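Local coordinates for protein Endonuclease/exonuclease/phosphatase (Leptotrichia buccalis C-1013-b, PDB 3TEB) that probably acts as a metal-dependent hydrolase of the DNase I-like family, with endonuclease or exonuclease activity, at residues L7-H12 / I38-V43. Numbering follows the deposited sequence.
With MG (magnesium ion), chain C.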
loop_
_atom_site.group_PDB
_atom_site.type_symbol
_atom_site.label_atom_id
_atom_site.label_comp_id
_atom_site.label_asym_id
_atom_site.label_seq_id
_atom_site.Cartn_x
_atom_site.Cartn_y
_atom_site.Cartn_z
ATOM N N LEU A 7 5.631 -5.038 3.601
ATOM C CA LEU A 7 4.405 -4.747 4.350
ATOM C C LEU A 7 3.521 -3.767 3.581
ATOM O O LEU A 7 4.017 -2.806 2.988
ATOM C CB LEU A 7 4.760 -4.163 5.714
ATOM C CG LEU A 7 3.712 -3.380 6.510
ATOM C CD1 LEU A 7 2.670 -4.294 7.102
ATOM C CD2 LEU A 7 4.387 -2.606 7.601
ATOM N N THR A 8 2.213 -4.010 3.587
ATOM C CA THR A 8 1.248 -3.054 3.018
ATOM C C THR A 8 0.124 -2.779 4.013
ATOM O O THR A 8 -0.397 -3.699 4.640
ATOM C CB THR A 8 0.648 -3.512 1.651
ATOM O OG1 THR A 8 -0.207 -2.484 1.132
ATOM C CG2 THR A 8 -0.181 -4.791 1.801
ATOM N N VAL A 9 -0.257 -1.519 4.160
ATOM C CA VAL A 9 -1.244 -1.166 5.167
ATOM C C VAL A 9 -1.978 0.123 4.811
ATOM O O VAL A 9 -1.364 1.159 4.552
ATOM C CB VAL A 9 -0.612 -1.149 6.600
ATOM C CG1 VAL A 9 0.602 -0.256 6.667
ATOM C CG2 VAL A 9 -1.614 -0.749 7.620
ATOM N N ASN A 10 -3.302 0.026 4.752
ATOM C CA ASN A 10 -4.165 1.195 4.606
ATOM C C ASN A 10 -4.253 1.833 5.974
ATOM O O ASN A 10 -4.793 1.229 6.896
ATOM C CB ASN A 10 -5.547 0.753 4.141
ATOM C CG ASN A 10 -6.518 1.906 4.002
ATOM O OD1 ASN A 10 -6.603 2.781 4.875
ATOM N ND2 ASN A 10 -7.281 1.904 2.902
ATOM N N VAL A 11 -3.710 3.031 6.140
ATOM C CA VAL A 11 -3.480 3.510 7.509
ATOM C C VAL A 11 -4.594 4.373 8.082
ATOM O O VAL A 11 -4.535 4.777 9.251
ATOM C CB VAL A 11 -2.114 4.209 7.670
ATOM C CG1 VAL A 11 -1.011 3.165 7.747
ATOM C CG2 VAL A 11 -1.878 5.228 6.554
ATOM N N HIS A 12 -5.602 4.637 7.254
ATOM C CA HIS A 12 -6.730 5.476 7.618
ATOM C C HIS A 12 -6.218 6.717 8.363
ATOM O O HIS A 12 -6.707 7.057 9.438
ATOM C CB HIS A 12 -7.713 4.656 8.464
ATOM C CG HIS A 12 -9.121 5.176 8.453
ATOM N ND1 HIS A 12 -9.923 5.166 9.575
ATOM C CD2 HIS A 12 -9.874 5.706 7.458
ATOM C CE1 HIS A 12 -11.108 5.671 9.273
ATOM N NE2 HIS A 12 -11.104 6.010 7.995
ATOM N N ILE A 38 7.674 -0.511 2.695
ATOM C CA ILE A 38 6.340 -0.340 3.259
ATOM C C ILE A 38 5.455 0.420 2.282
ATOM O O ILE A 38 5.808 1.523 1.846
ATOM C CB ILE A 38 6.373 0.411 4.588
ATOM C CG1 ILE A 38 7.147 -0.380 5.647
ATOM C CG2 ILE A 38 4.956 0.666 5.080
ATOM C CD1 ILE A 38 8.572 0.073 5.838
ATOM N N ALA A 39 4.319 -0.171 1.918
ATOM C CA ALA A 39 3.365 0.503 1.041
ATOM C C ALA A 39 2.168 0.959 1.874
ATOM O O ALA A 39 1.617 0.188 2.646
ATOM C CB ALA A 39 2.935 -0.412 -0.099
HETATM N N MSE A 40 1.780 2.221 1.738
HETATM C CA MSE A 40 0.708 2.792 2.550
HETATM C C MSE A 40 -0.331 3.507 1.706
HETATM O O MSE A 40 0.015 4.213 0.737
HETATM C CB MSE A 40 1.285 3.761 3.560
HETATM C CG MSE A 40 1.985 3.076 4.691
HETATM SE SE MSE A 40 2.735 4.390 5.904
HETATM C CE MSE A 40 4.085 5.121 4.699
ATOM N N GLN A 41 -1.597 3.313 2.075
ATOM C CA GLN A 41 -2.712 3.997 1.438
ATOM C C GLN A 41 -3.493 4.814 2.461
ATOM O O GLN A 41 -3.343 4.633 3.680
ATOM C CB GLN A 41 -3.637 3.005 0.738
ATOM C CG GLN A 41 -2.941 2.049 -0.214
ATOM C CD GLN A 41 -2.240 0.911 0.511
ATOM O OE1 GLN A 41 -2.773 0.359 1.483
ATOM N NE2 GLN A 41 -1.038 0.558 0.053
ATOM N N GLU A 42 -4.354 5.696 1.955
ATOM C CA GLU A 42 -5.118 6.630 2.792
ATOM C C GLU A 42 -4.134 7.365 3.726
ATOM O O GLU A 42 -4.308 7.401 4.932
ATOM C CB GLU A 42 -6.303 5.949 3.549
ATOM C CG GLU A 42 -7.430 5.332 2.660
ATOM C CD GLU A 42 -8.786 5.100 3.397
ATOM O OE1 GLU A 42 -9.436 6.084 3.831
ATOM O OE2 GLU A 42 -9.241 3.935 3.525
ATOM N N VAL A 43 -3.076 7.917 3.148
ATOM C CA VAL A 43 -2.111 8.716 3.892
ATOM C C VAL A 43 -2.525 10.162 3.718
ATOM O O VAL A 43 -2.573 10.651 2.592
ATOM C CB VAL A 43 -0.676 8.519 3.357
ATOM C CG1 VAL A 43 0.267 9.511 3.983
ATOM C CG2 VAL A 43 -0.197 7.111 3.632
HETATM MG MG MG C . -10.722 3.653 4.484
#
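Glu-42 OE1 lies at the edge of the His-12 ring, in plane, 3.7 Å from CD2, with ring and carboxylate planes 73° apart; at another point of the rim, ND1 hydrogen-bonds Glu-16. The amide of Asn-10 is turned 83° from the same carboxylate and gives ND2 to the anti lone pair of Glu-42 OE2 at 2.9 Å. These groups lie at the C-terminal ends of two parallel neighbours in a beta-alpha-beta crossover, strands 4-10 and 37-46 joined through helix 19-33, in a sheet of the DNase I-like fold. Backbone bonds run from Ala-39 N to Leu-7 O, Val-9 N to Ala-39 O, Gln-41 N to Val-9 O and Val-11 N to Gln-41 O. On one face Val-9 CG1 lies 4.1 Å from CG of Met-40, a selenomethionine, the two side chains side by side; on the other, Gln-41 NE2 makes a weak hydrogen bond to Thr-8 OG1. With CG anti to the backbone N (chi1 178°), the Asn-10 amide lies beside the chain ahead, where OD1 accepts from His-12 N in an Asx turn. An alanine in its place would probably leave the His-12 N-H without its side-chain acceptor and Glu-42 OE2 without its amide donor. Glu-42 OE2 also binds the magnesium ion, at 1.8 Å.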